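Local structure of beta-hexosaminidase Amuc_2018 (6JEB) at residues S238-L243 with V252-D257; W134-P139 with D245-G250; E231-Y236 with A294-K299. The protein hydrolyses terminal non-reducing N-acetylhexosamine residues from N-acetyl-beta-D-hexosaminides, among them chitobiose and terminally unbranched N-glycans. All coordinates share one frame; numbering follows the deposited sequence. Where two conformers were deposited one is given.

Contact 1 of 3, residues S238-L243 with V252-D257. With ACM (acetamide), chain C.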
ATOM      1  N   SER A 238       2.262  -8.482 -22.640  1.00 16.10           N
ATOM      2  CA  SER A 238       1.707  -7.190 -23.042  1.00 14.95           C
ATOM      3  C   SER A 238       1.398  -6.327 -21.832  1.00 13.99           C
ATOM      4  O   SER A 238       1.651  -5.117 -21.850  1.00 15.44           O
ATOM      5  CB  SER A 238       0.439  -7.388 -23.868  1.00 17.22           C
ATOM      6  OG  SER A 238       0.713  -8.126 -25.041  1.00 22.00           O
ATOM      7  N   VAL A 239       0.815  -6.925 -20.787  1.00 13.68           N
ATOM      8  CA  VAL A 239       0.553  -6.191 -19.551  1.00 13.41           C
ATOM      9  C   VAL A 239       1.849  -5.603 -19.010  1.00 13.68           C
ATOM     10  O   VAL A 239       1.928  -4.412 -18.685  1.00 13.93           O
ATOM     11  CB  VAL A 239      -0.121  -7.106 -18.514  1.00 13.24           C
ATOM     12  CG1 VAL A 239      -0.213  -6.398 -17.162  1.00 14.49           C
ATOM     13  CG2 VAL A 239      -1.495  -7.536 -18.996  1.00 13.93           C
ATOM     14  N   PHE A 240       2.886  -6.436 -18.905  1.00 14.18           N
ATOM     15  CA  PHE A 240       4.138  -5.979 -18.316  1.00 14.44           C
ATOM     16  C   PHE A 240       4.813  -4.914 -19.173  1.00 13.68           C
ATOM     17  O   PHE A 240       5.484  -4.028 -18.632  1.00 15.04           O
ATOM     18  CB  PHE A 240       5.082  -7.159 -18.076  1.00 14.35           C
ATOM     19  CG  PHE A 240       4.552  -8.191 -17.110  1.00 14.30           C
ATOM     20  CD1 PHE A 240       3.530  -7.896 -16.221  1.00 15.05           C
ATOM     21  CD2 PHE A 240       5.089  -9.473 -17.104  1.00 15.78           C
ATOM     22  CE1 PHE A 240       3.054  -8.862 -15.336  1.00 15.71           C
ATOM     23  CE2 PHE A 240       4.623 -10.443 -16.228  1.00 15.53           C
ATOM     24  CZ  PHE A 240       3.600 -10.138 -15.341  1.00 15.68           C
ATOM     25  N   ASN A 241       4.668  -4.990 -20.501  1.00 14.45           N
ATOM     26  CA  ASN A 241       5.207  -3.935 -21.355  0.50 15.11           C
ATOM     27  C   ASN A 241       4.533  -2.597 -21.069  1.00 15.30           C
ATOM     28  O   ASN A 241       5.199  -1.553 -21.030  1.00 15.78           O
ATOM     29  CB  ASN A 241       5.073  -4.323 -22.831  0.50 17.74           C
ATOM     30  CG  ASN A 241       6.068  -5.393 -23.245  0.50 21.77           C
ATOM     31  OD1 ASN A 241       7.108  -5.573 -22.607  0.50 25.29           O
ATOM     32  ND2 ASN A 241       5.758  -6.105 -24.325  0.50 22.45           N
ATOM     33  N   GLU A 242       3.212  -2.603 -20.853  1.00 14.89           N
ATOM     34  CA  GLU A 242       2.536  -1.365 -20.475  1.00 14.80           C
ATOM     35  C   GLU A 242       3.046  -0.859 -19.138  1.00 14.42           C
ATOM     36  O   GLU A 242       3.268   0.346 -18.964  1.00 15.83           O
ATOM     37  CB  GLU A 242       1.023  -1.569 -20.394  1.00 15.77           C
ATOM     38  CG  GLU A 242       0.389  -1.824 -21.724  1.00 17.83           C
ATOM     39  CD  GLU A 242       0.749  -0.753 -22.731  1.00 19.15           C
ATOM     40  OE1 GLU A 242       0.412   0.428 -22.484  1.00 19.02           O
ATOM     41  OE2 GLU A 242       1.373  -1.094 -23.756  1.00 21.52           O
ATOM     42  N   LEU A 243       3.235  -1.764 -18.176  1.00 13.60           N
ATOM     43  CA  LEU A 243       3.732  -1.342 -16.872  1.00 14.09           C
ATOM     44  C   LEU A 243       5.134  -0.759 -16.983  1.00 12.99           C
ATOM     45  O   LEU A 243       5.470   0.193 -16.272  1.00 13.91           O
ATOM     46  CB  LEU A 243       3.702  -2.511 -15.892  1.00 13.14           C
ATOM     47  CG  LEU A 243       2.320  -3.117 -15.609  1.00 12.66           C
ATOM     48  CD1 LEU A 243       2.431  -4.221 -14.558  1.00 14.01           C
ATOM     49  CD2 LEU A 243       1.315  -2.045 -15.186  1.00 14.70           C
ATOM     50  N   VAL A 252       6.730  -4.859  -9.989  1.00 14.26           N
ATOM     51  CA  VAL A 252       5.390  -5.325 -10.336  1.00 13.91           C
ATOM     52  C   VAL A 252       4.964  -6.325  -9.274  1.00 13.65           C
ATOM     53  O   VAL A 252       5.556  -7.407  -9.150  1.00 15.00           O
ATOM     54  CB  VAL A 252       5.328  -5.943 -11.739  1.00 14.75           C
ATOM     55  CG1 VAL A 252       3.912  -6.416 -12.040  1.00 15.60           C
ATOM     56  CG2 VAL A 252       5.777  -4.929 -12.782  1.00 16.14           C
ATOM     57  N   HIS A 253       3.953  -5.960  -8.493  1.00 12.59           N
ATOM     58  CA  HIS A 253       3.384  -6.863  -7.503  1.00 12.71           C
ATOM     59  C   HIS A 253       2.511  -7.858  -8.260  1.00 12.38           C
ATOM     60  O   HIS A 253       1.619  -7.456  -9.016  1.00 12.84           O
ATOM     61  CB  HIS A 253       2.560  -6.023  -6.527  1.00 12.86           C
ATOM     62  CG  HIS A 253       2.214  -6.710  -5.240  1.00 11.78           C
ATOM     63  ND1 HIS A 253       1.632  -7.960  -5.186  1.00 13.44           N
ATOM     64  CD2 HIS A 253       2.315  -6.286  -3.956  1.00 14.79           C
ATOM     65  CE1 HIS A 253       1.402  -8.283  -3.926  1.00 13.71           C
ATOM     66  NE2 HIS A 253       1.821  -7.290  -3.157  1.00 14.48           N
ATOM     67  N   LEU A 254       2.806  -9.150  -8.117  1.00 12.78           N
ATOM     68  CA  LEU A 254       2.074 -10.196  -8.820  1.00 12.99           C
ATOM     69  C   LEU A 254       0.943 -10.790  -7.988  1.00 12.80           C
ATOM     70  O   LEU A 254       0.261 -11.711  -8.454  1.00 14.35           O
ATOM     71  CB  LEU A 254       3.038 -11.302  -9.264  1.00 13.92           C
ATOM     72  CG  LEU A 254       4.146 -10.900 -10.242  1.00 15.69           C
ATOM     73  CD1 LEU A 254       5.029 -12.108 -10.522  1.00 17.36           C
ATOM     74  CD2 LEU A 254       3.549 -10.329 -11.539  1.00 16.11           C
ATOM     75  N   GLY A 255       0.721 -10.289  -6.777  1.00 13.04           N
ATOM     76  CA  GLY A 255      -0.354 -10.814  -5.960  1.00 13.20           C
ATOM     77  C   GLY A 255      -0.068 -12.216  -5.462  1.00 13.64           C
ATOM     78  O   GLY A 255       0.808 -12.416  -4.616  1.00 16.59           O
ATOM     79  N   GLY A 256      -0.799 -13.203  -5.971  1.00 13.73           N
ATOM     80  CA  GLY A 256      -0.597 -14.574  -5.549  1.00 13.74           C
ATOM     81  C   GLY A 256      -1.401 -14.988  -4.339  1.00 14.22           C
ATOM     82  O   GLY A 256      -1.229 -16.113  -3.859  1.00 16.80           O
ATOM     83  N   ASP A 257      -2.275 -14.121  -3.834  1.00 14.86           N
ATOM     84  CA  ASP A 257      -3.038 -14.426  -2.637  1.00 14.22           C
ATOM     85  C   ASP A 257      -4.267 -15.270  -2.959  1.00 14.36           C
ATOM     86  O   ASP A 257      -4.852 -15.177  -4.043  1.00 15.24           O
ATOM     87  CB  ASP A 257      -3.478 -13.137  -1.944  1.00 15.21           C
ATOM     88  CG  ASP A 257      -4.294 -12.223  -2.852  1.00 14.46           C
ATOM     89  OD1 ASP A 257      -3.935 -12.065  -4.036  1.00 14.10           O
ATOM     90  OD2 ASP A 257      -5.299 -11.657  -2.377  1.00 15.27           O
TER
HETATM   91  C1  ACM C 502      -5.177 -10.450   0.783  1.00 15.50           C
HETATM   92  O   ACM C 502      -5.606 -10.015   1.804  1.00 17.41           O
HETATM   93  N   ACM C 502      -6.058 -11.193  -0.061  1.00 12.42           N
HETATM   94  C2  ACM C 502      -3.739 -10.267   0.329  1.00 14.59           C
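Leu-243 and Val-252 meet at about a right angle, with CD1 of the leucine 3.7 Å from CG1 of the valine and nearly as close to its CG2, so one methyl rests between both branches. The valine offers the two branches together because CG1 lies anti to the backbone N (chi1 180°), which puts CG2 anti to the carbonyl carbon. Phe-240, one turn earlier on the helix, reaches in with the far end of its ring: CZ lies 3.8 Å from CD2 of Leu-254, and CE1 lies 4.2 Å from Val-252 CG1. All four side chains are buried. Here helix 230-246 packs on the strand that follows it in the (beta/alpha)8 barrel of family 20 glycosidases, where Leu-297 of helix 282-299 also covers Phe-240 and Val-252. The N-H of Gly-255 bonds ND1 of His-253 in the ring plane at 3.0 Å, while the imidazole stacks on His-125. The chain then delivers Asp-257, a substrate-binding residue, whose OD2 is 2.5 Å from the acetamide N, very short for a hydrogen bond, so the length is doubtful; Tyr-352 bonds the same ligand through its hydroxyl. With an alanine here that N-H is likely to lose its carboxylate acceptor and the acetamide to turn more freely in the pocket, which probably receives the substrate's 2-acetamido group.

Contact 2 of 3, residues W134-P139 with D245-G250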
ATOM      1  N   TRP A 134     -11.275  -4.678 -13.326  1.00 11.53           N
ATOM      2  CA  TRP A 134      -9.931  -4.613 -13.887  1.00 11.74           C
ATOM      3  C   TRP A 134      -9.752  -3.185 -14.381  1.00 11.79           C
ATOM      4  O   TRP A 134     -10.548  -2.724 -15.204  1.00 12.81           O
ATOM      5  CB  TRP A 134      -9.807  -5.606 -15.055  1.00 11.51           C
ATOM      6  CG  TRP A 134      -8.455  -5.591 -15.707  1.00 11.16           C
ATOM      7  CD1 TRP A 134      -7.923  -4.584 -16.465  1.00 11.66           C
ATOM      8  CD2 TRP A 134      -7.447  -6.611 -15.626  1.00 12.12           C
ATOM      9  NE1 TRP A 134      -6.644  -4.915 -16.856  1.00 11.61           N
ATOM     10  CE2 TRP A 134      -6.335  -6.159 -16.365  1.00 12.61           C
ATOM     11  CE3 TRP A 134      -7.388  -7.875 -15.020  1.00 12.02           C
ATOM     12  CZ2 TRP A 134      -5.164  -6.912 -16.499  1.00 12.70           C
ATOM     13  CZ3 TRP A 134      -6.216  -8.620 -15.149  1.00 12.44           C
ATOM     14  CH2 TRP A 134      -5.128  -8.135 -15.889  1.00 12.70           C
ATOM     15  N   ARG A 135      -8.719  -2.482 -13.890  1.00 10.79           N
ATOM     16  CA  ARG A 135      -8.604  -1.038 -14.090  1.00 11.20           C
ATOM     17  C   ARG A 135      -7.441  -0.597 -14.978  1.00 11.56           C
ATOM     18  O   ARG A 135      -7.289   0.618 -15.205  1.00 11.99           O
ATOM     19  CB  ARG A 135      -8.519  -0.310 -12.742  1.00 11.74           C
ATOM     20  CG  ARG A 135      -9.602  -0.704 -11.746  1.00 12.07           C
ATOM     21  CD  ARG A 135     -11.018  -0.470 -12.301  1.00 12.02           C
ATOM     22  NE  ARG A 135     -11.996  -0.941 -11.330  1.00 11.96           N
ATOM     23  CZ  ARG A 135     -13.240  -1.309 -11.625  1.00 11.06           C
ATOM     24  NH1 ARG A 135     -13.700  -1.204 -12.870  1.00 12.28           N
ATOM     25  NH2 ARG A 135     -14.028  -1.782 -10.665  1.00 11.78           N
ATOM     26  N   LEU A 136      -6.620  -1.527 -15.488  1.00 12.22           N
ATOM     27  CA  LEU A 136      -5.453  -1.177 -16.290  1.00 11.89           C
ATOM     28  C   LEU A 136      -5.753  -1.391 -17.763  1.00 12.12           C
ATOM     29  O   LEU A 136      -6.003  -2.537 -18.165  1.00 12.67           O
ATOM     30  CB  LEU A 136      -4.266  -2.048 -15.890  1.00 11.97           C
ATOM     31  CG  LEU A 136      -3.019  -1.786 -16.739  1.00 12.63           C
ATOM     32  CD1 LEU A 136      -2.244  -0.552 -16.254  1.00 14.42           C
ATOM     33  CD2 LEU A 136      -2.104  -3.011 -16.782  1.00 14.25           C
ATOM     34  N   PRO A 137      -5.694  -0.363 -18.606  1.00 12.41           N
ATOM     35  CA  PRO A 137      -5.876  -0.591 -20.046  1.00 12.78           C
ATOM     36  C   PRO A 137      -4.645  -1.262 -20.638  1.00 12.52           C
ATOM     37  O   PRO A 137      -3.510  -0.968 -20.254  1.00 14.35           O
ATOM     38  CB  PRO A 137      -6.059   0.826 -20.601  1.00 14.36           C
ATOM     39  CG  PRO A 137      -5.235   1.677 -19.668  1.00 14.47           C
ATOM     40  CD  PRO A 137      -5.416   1.055 -18.298  1.00 12.99           C
ATOM     41  N   VAL A 138      -4.877  -2.192 -21.563  1.00 12.97           N
ATOM     42  CA  VAL A 138      -3.778  -2.893 -22.227  1.00 12.74           C
ATOM     43  C   VAL A 138      -4.050  -2.915 -23.723  1.00 14.30           C
ATOM     44  O   VAL A 138      -5.010  -3.571 -24.164  1.00 15.36           O
ATOM     45  CB  VAL A 138      -3.589  -4.327 -21.694  1.00 13.42           C
ATOM     46  CG1 VAL A 138      -2.362  -4.960 -22.337  1.00 15.35           C
ATOM     47  CG2 VAL A 138      -3.464  -4.347 -20.176  1.00 14.37           C
ATOM     48  N   PRO A 139      -3.240  -2.239 -24.535  1.00 15.58           N
ATOM     49  CA  PRO A 139      -3.433  -2.293 -25.988  1.00 16.68           C
ATOM     50  C   PRO A 139      -3.432  -3.731 -26.485  1.00 17.43           C
ATOM     51  O   PRO A 139      -2.625  -4.564 -26.052  1.00 18.20           O
ATOM     52  CB  PRO A 139      -2.235  -1.508 -26.532  1.00 18.78           C
ATOM     53  CG  PRO A 139      -1.881  -0.558 -25.418  1.00 18.71           C
ATOM     54  CD  PRO A 139      -2.147  -1.326 -24.152  1.00 17.26           C
ATOM     55  N   ASP A 245       6.282   0.941 -19.507  1.00 16.74           N
ATOM     56  CA  ASP A 245       6.145   2.290 -20.035  0.50 17.13           C
ATOM     57  C   ASP A 245       5.609   3.255 -18.981  1.00 17.10           C
ATOM     58  O   ASP A 245       6.057   4.406 -18.915  1.00 17.97           O
ATOM     59  CB  ASP A 245       5.246   2.273 -21.269  0.50 17.92           C
ATOM     60  CG  ASP A 245       5.247   3.588 -22.001  0.50 23.17           C
ATOM     61  OD1 ASP A 245       6.346   4.102 -22.291  0.50 27.26           O
ATOM     62  OD2 ASP A 245       4.157   4.104 -22.294  0.50 26.26           O
ATOM     63  N   ILE A 246       4.669   2.810 -18.152  1.00 15.59           N
ATOM     64  CA  ILE A 246       3.936   3.710 -17.261  1.00 14.73           C
ATOM     65  C   ILE A 246       4.646   3.907 -15.936  1.00 14.07           C
ATOM     66  O   ILE A 246       4.706   5.027 -15.419  1.00 15.82           O
ATOM     67  CB  ILE A 246       2.502   3.189 -17.041  1.00 15.24           C
ATOM     68  CG1 ILE A 246       1.724   3.171 -18.355  1.00 15.44           C
ATOM     69  CG2 ILE A 246       1.781   4.037 -15.980  1.00 14.96           C
ATOM     70  CD1 ILE A 246       0.438   2.356 -18.260  1.00 15.62           C
ATOM     71  N   PHE A 247       5.129   2.818 -15.340  1.00 13.60           N
ATOM     72  CA  PHE A 247       5.532   2.827 -13.937  1.00 13.88           C
ATOM     73  C   PHE A 247       7.038   2.680 -13.830  1.00 15.07           C
ATOM     74  O   PHE A 247       7.557   1.555 -13.877  1.00 15.89           O
ATOM     75  CB  PHE A 247       4.824   1.698 -13.180  1.00 14.09           C
ATOM     76  CG  PHE A 247       3.331   1.865 -13.116  1.00 13.09           C
ATOM     77  CD1 PHE A 247       2.757   2.798 -12.258  1.00 14.43           C
ATOM     78  CD2 PHE A 247       2.498   1.104 -13.926  1.00 13.24           C
ATOM     79  CE1 PHE A 247       1.373   2.963 -12.196  1.00 14.84           C
ATOM     80  CE2 PHE A 247       1.110   1.251 -13.870  1.00 13.69           C
ATOM     81  CZ  PHE A 247       0.547   2.188 -13.004  1.00 14.35           C
ATOM     82  N   PRO A 248       7.777   3.777 -13.648  1.00 15.11           N
ATOM     83  CA  PRO A 248       9.245   3.696 -13.628  1.00 15.67           C
ATOM     84  C   PRO A 248       9.817   3.017 -12.394  1.00 15.86           C
ATOM     85  O   PRO A 248      11.031   2.793 -12.358  1.00 18.55           O
ATOM     86  CB  PRO A 248       9.675   5.168 -13.695  1.00 16.88           C
ATOM     87  CG  PRO A 248       8.531   5.905 -13.080  1.00 17.33           C
ATOM     88  CD  PRO A 248       7.297   5.164 -13.526  1.00 16.37           C
ATOM     89  N   SER A 249       9.001   2.670 -11.392  1.00 15.46           N
ATOM     90  CA  SER A 249       9.539   1.943 -10.247  1.00 15.39           C
ATOM     91  C   SER A 249      10.135   0.608 -10.670  1.00 16.27           C
ATOM     92  O   SER A 249      11.054   0.096 -10.014  1.00 18.53           O
ATOM     93  CB  SER A 249       8.454   1.714  -9.191  1.00 15.69           C
ATOM     94  OG  SER A 249       7.442   0.843  -9.685  1.00 15.77           O
ATOM     95  N   GLY A 250       9.627   0.026 -11.755  1.00 16.31           N
ATOM     96  CA  GLY A 250      10.101  -1.266 -12.196  1.00 16.03           C
ATOM     97  C   GLY A 250       9.702  -2.426 -11.315  1.00 16.85           C
ATOM     98  O   GLY A 250      10.139  -3.551 -11.567  1.00 20.73           O
TER
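Leu-136 and Ile-246 have the nearest CA atoms across the contact, 10.6 Å apart, between an irregular loop and a helix end that gives way at Phe-247 to a type I turn reaching Gly-250. Across so wide a separation the side chains have to span the distance, and a single branch of the leucine does the touching. With CG anti to the backbone N (chi1 177°) the side chain is carried out from the loop, and chi2 of 81° sets its CD1 4.4 Å from CD1 of Ile-246. The same methyl approaches Phe-247 at the rim of its ring, close to the ring plane, with 4.5 Å between Leu-136 CD1 and Phe-247 CE2. These are loose van der Waals contacts, and the buried surface is correspondingly small. The phenyl group is steadied from within its own segment: CG2 of Ile-246 sits over the centre of one face, 3.5 Å above the plane. Ile-246 therefore works with both branches, one directed at the leucine and the other laid on the ring. On the loop side a hydrogen bond holds the backbone of Leu-136, where NE1 of Trp-134 donates to its carbonyl oxygen at 2.8 Å. The donor lies in the carbonyl plane, on a lone pair, and the oxygen lies in the indole plane, although the N-H...O angle of 139° shows a bent bond. Leu-136 also packs against Val-239 and Leu-243 of helix 230-246. Leu-170 of helix 167-178 touches both Leu-136 and Ile-246, while Val-174 of that helix meets Phe-247; the loop after strand 123-127 is thus fitted against two outer helices of the barrel, with Trp-134 packed on Leu-144 and Ala-148 of helix 143-148.

Contact 3 of 3, residues E231-Y236 with A294-K299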
ATOM      1  N   GLU A 231      -1.673 -18.018 -24.934  1.00 17.91           N
ATOM      2  CA  GLU A 231      -2.331 -16.715 -24.861  0.50 16.70           C
ATOM      3  C   GLU A 231      -2.112 -16.041 -23.515  1.00 15.39           C
ATOM      4  O   GLU A 231      -2.087 -14.810 -23.428  1.00 16.76           O
ATOM      5  CB  GLU A 231      -3.835 -16.888 -25.066  0.50 18.68           C
ATOM      6  CG  GLU A 231      -4.243 -17.375 -26.436  0.50 20.32           C
ATOM      7  CD  GLU A 231      -4.207 -18.890 -26.577  0.50 20.21           C
ATOM      8  OE1 GLU A 231      -3.797 -19.606 -25.625  0.50 14.35           O
ATOM      9  OE2 GLU A 231      -4.604 -19.362 -27.658  0.50 26.64           O
ATOM     10  N   VAL A 232      -2.005 -16.840 -22.449  1.00 15.21           N
ATOM     11  CA  VAL A 232      -1.788 -16.285 -21.115  1.00 15.38           C
ATOM     12  C   VAL A 232      -0.454 -15.552 -21.068  1.00 15.36           C
ATOM     13  O   VAL A 232      -0.356 -14.427 -20.565  1.00 15.31           O
ATOM     14  CB  VAL A 232      -1.860 -17.403 -20.057  1.00 16.30           C
ATOM     15  CG1 VAL A 232      -1.293 -16.930 -18.732  1.00 18.88           C
ATOM     16  CG2 VAL A 232      -3.294 -17.872 -19.895  1.00 17.81           C
ATOM     17  N   TRP A 233       0.591 -16.173 -21.621  1.00 15.25           N
ATOM     18  CA  TRP A 233       1.920 -15.573 -21.570  1.00 15.91           C
ATOM     19  C   TRP A 233       2.040 -14.387 -22.516  1.00 15.19           C
ATOM     20  O   TRP A 233       2.714 -13.403 -22.192  1.00 16.45           O
ATOM     21  CB  TRP A 233       2.984 -16.646 -21.818  1.00 16.22           C
ATOM     22  CG  TRP A 233       2.874 -17.682 -20.760  1.00 16.01           C
ATOM     23  CD1 TRP A 233       2.404 -18.955 -20.900  1.00 16.63           C
ATOM     24  CD2 TRP A 233       3.151 -17.505 -19.366  1.00 16.45           C
ATOM     25  NE1 TRP A 233       2.395 -19.588 -19.684  1.00 18.13           N
ATOM     26  CE2 TRP A 233       2.851 -18.720 -18.725  1.00 16.74           C
ATOM     27  CE3 TRP A 233       3.626 -16.434 -18.601  1.00 18.19           C
ATOM     28  CZ2 TRP A 233       3.027 -18.903 -17.350  1.00 18.81           C
ATOM     29  CZ3 TRP A 233       3.803 -16.615 -17.240  1.00 19.70           C
ATOM     30  CH2 TRP A 233       3.505 -17.844 -16.627  1.00 18.97           C
ATOM     31  N   LYS A 234       1.395 -14.452 -23.685  1.00 16.02           N
ATOM     32  CA  LYS A 234       1.365 -13.282 -24.554  0.80 15.99           C
ATOM     33  C   LYS A 234       0.634 -12.131 -23.877  1.00 14.20           C
ATOM     34  O   LYS A 234       1.063 -10.972 -23.972  1.00 15.52           O
ATOM     35  CB  LYS A 234       0.708 -13.623 -25.889  0.80 18.31           C
ATOM     36  CG  LYS A 234       0.773 -12.492 -26.905  0.80 24.79           C
ATOM     37  CD  LYS A 234       0.347 -12.955 -28.280  0.80 31.85           C
ATOM     38  CE  LYS A 234       0.452 -11.826 -29.305  0.80 35.83           C
ATOM     39  NZ  LYS A 234      -0.198 -12.174 -30.594  0.80 39.76           N
ATOM     40  N   PHE A 235      -0.458 -12.435 -23.173  1.00 13.82           N
ATOM     41  CA  PHE A 235      -1.211 -11.397 -22.476  1.00 13.54           C
ATOM     42  C   PHE A 235      -0.363 -10.746 -21.392  1.00 14.29           C
ATOM     43  O   PHE A 235      -0.237  -9.518 -21.339  1.00 14.42           O
ATOM     44  CB  PHE A 235      -2.482 -11.999 -21.869  1.00 13.57           C
ATOM     45  CG  PHE A 235      -3.234 -11.054 -20.968  1.00 12.99           C
ATOM     46  CD1 PHE A 235      -3.874  -9.939 -21.492  1.00 14.46           C
ATOM     47  CD2 PHE A 235      -3.320 -11.296 -19.607  1.00 13.55           C
ATOM     48  CE1 PHE A 235      -4.578  -9.069 -20.669  1.00 14.36           C
ATOM     49  CE2 PHE A 235      -4.033 -10.432 -18.770  1.00 13.78           C
ATOM     50  CZ  PHE A 235      -4.659  -9.321 -19.301  1.00 14.33           C
ATOM     51  N   TYR A 236       0.232 -11.552 -20.508  1.00 14.30           N
ATOM     52  CA  TYR A 236       0.996 -10.943 -19.422  1.00 13.50           C
ATOM     53  C   TYR A 236       2.234 -10.215 -19.931  1.00 14.46           C
ATOM     54  O   TYR A 236       2.630  -9.204 -19.341  1.00 14.90           O
ATOM     55  CB  TYR A 236       1.325 -11.967 -18.336  1.00 14.02           C
ATOM     56  CG  TYR A 236       0.128 -12.302 -17.470  1.00 14.01           C
ATOM     57  CD1 TYR A 236      -0.633 -11.301 -16.873  1.00 15.56           C
ATOM     58  CD2 TYR A 236      -0.240 -13.617 -17.249  1.00 16.04           C
ATOM     59  CE1 TYR A 236      -1.727 -11.608 -16.080  1.00 14.71           C
ATOM     60  CE2 TYR A 236      -1.326 -13.935 -16.461  1.00 17.74           C
ATOM     61  CZ  TYR A 236      -2.067 -12.925 -15.875  1.00 14.31           C
ATOM     62  OH  TYR A 236      -3.153 -13.238 -15.085  1.00 16.31           O
ATOM     63  N   ALA A 294       8.355 -14.175 -13.426  1.00 17.34           N
ATOM     64  CA  ALA A 294       9.514 -13.366 -13.059  1.00 18.00           C
ATOM     65  C   ALA A 294      10.507 -13.260 -14.211  1.00 19.37           C
ATOM     66  O   ALA A 294      11.151 -12.219 -14.391  1.00 20.88           O
ATOM     67  CB  ALA A 294      10.189 -13.951 -11.817  1.00 18.99           C
ATOM     68  N   ALA A 295      10.651 -14.330 -15.003  1.00 20.10           N
ATOM     69  CA  ALA A 295      11.540 -14.266 -16.159  1.00 21.19           C
ATOM     70  C   ALA A 295      11.025 -13.272 -17.192  1.00 22.91           C
ATOM     71  O   ALA A 295      11.814 -12.540 -17.802  1.00 24.09           O
ATOM     72  CB  ALA A 295      11.713 -15.651 -16.778  1.00 22.41           C
ATOM     73  N   LEU A 296       9.704 -13.227 -17.397  1.00 21.25           N
ATOM     74  CA  LEU A 296       9.128 -12.222 -18.288  1.00 21.56           C
ATOM     75  C   LEU A 296       9.425 -10.820 -17.779  1.00 19.92           C
ATOM     76  O   LEU A 296       9.825  -9.938 -18.548  1.00 21.12           O
ATOM     77  CB  LEU A 296       7.617 -12.414 -18.398  1.00 24.89           C
ATOM     78  CG  LEU A 296       7.036 -13.345 -19.449  1.00 28.38           C
ATOM     79  CD1 LEU A 296       5.521 -13.198 -19.437  1.00 27.55           C
ATOM     80  CD2 LEU A 296       7.602 -13.033 -20.828  1.00 28.56           C
ATOM     81  N   LEU A 297       9.213 -10.592 -16.480  1.00 18.84           N
ATOM     82  CA  LEU A 297       9.521  -9.292 -15.894  1.00 18.15           C
ATOM     83  C   LEU A 297      10.991  -8.932 -16.081  1.00 18.40           C
ATOM     84  O   LEU A 297      11.322  -7.785 -16.398  1.00 19.24           O
ATOM     85  CB  LEU A 297       9.166  -9.296 -14.411  1.00 15.86           C
ATOM     86  CG  LEU A 297       7.674  -9.366 -14.068  1.00 15.72           C
ATOM     87  CD1 LEU A 297       7.469  -9.635 -12.574  1.00 16.87           C
ATOM     88  CD2 LEU A 297       6.974  -8.066 -14.485  1.00 16.45           C
ATOM     89  N   ALA A 298      11.887  -9.902 -15.883  1.00 21.00           N
ATOM     90  CA  ALA A 298      13.316  -9.616 -15.968  1.00 22.06           C
ATOM     91  C   ALA A 298      13.721  -9.127 -17.354  1.00 24.61           C
ATOM     92  O   ALA A 298      14.678  -8.356 -17.481  1.00 26.10           O
ATOM     93  CB  ALA A 298      14.122 -10.846 -15.553  1.00 23.29           C
ATOM     94  N   LYS A 299      13.006  -9.550 -18.400  1.00 24.39           N
ATOM     95  CA  LYS A 299      13.303  -9.063 -19.745  1.00 27.69           C
ATOM     96  C   LYS A 299      13.108  -7.555 -19.861  1.00 26.25           C
ATOM     97  O   LYS A 299      13.709  -6.919 -20.736  1.00 29.11           O
ATOM     98  CB  LYS A 299      12.423  -9.778 -20.767  1.00 30.90           C
ATOM     99  CG  LYS A 299      12.926 -11.139 -21.198  1.00 37.07           C
ATOM    100  CD  LYS A 299      11.885 -11.852 -22.050  1.00 43.79           C
ATOM    101  CE  LYS A 299      11.086 -10.871 -22.907  1.00 49.07           C
ATOM    102  NZ  LYS A 299      11.451 -10.901 -24.354  1.00 52.30           N
TER
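Apolar contact between Trp-233 and Leu-296 carries this meeting of two helices. The leucine points at the opposite helix, and its CD1 methyl arrives at the edge of the indole, near the ring plane, 3.8 Å from CE3. The two side chains approach obliquely. In the tryptophan, chi1 of -60° sets the indole beside the backbone N, and chi2 of 108° turns its CE3 edge to the leucine. The same methyl also lies against helix backbone, with Leu-296 CD1 3.9 Å from the carbonyl oxygen of Trp-233 and 4.5 Å from C of Tyr-236. It thus fills the angle between the indole and the turn of helix that follows it.

Other contacts of the rings lie around it. Trp-233 meets Phe-289 and has a cation-pi partner in Lys-292, both on the helix of Leu-296. The ring of Tyr-236 leads away from the second helix and has CD2 of Phe-235 over one face, toward the rim.

Hydrogen bonds are made within each helix or to a nearby loop. The indole N-H of Trp-233 is bonded to the carbonyl oxygen of Pro-227, while main-chain bonds such as Tyr-236 N to Val-232 O, 2.9 Å, keep the helix regular. Meeting in this way, helices 230-246 and 282-299 form part of the outer layer of a TIM barrel, with the ion of the four-cysteine zinc site about 10 Å from the Trp-233 side chain.

Read from the N terminus, the chain first lays down the loop 134-139, which waits more than a hundred residues for its partner. Helix 230-246 then supplies a segment to every contact: its start to contact 3, its middle to contact 1 and its C-terminal end, with the turn after it, to contact 2. Contact 2 closes first, at 245-250, followed by the short loop of contact 1 at 252-257 and finally by contact 3 at 294-299. Contact 1 therefore lies wholly within the span of contact 3, whereas contact 2 crosses both. Val-138 meets Val-239, Trp-134 meets Phe-235, and Leu-254 meets Leu-297, tying the loop after strand 123-127, segment 252-257 and helix 282-299 around one helix.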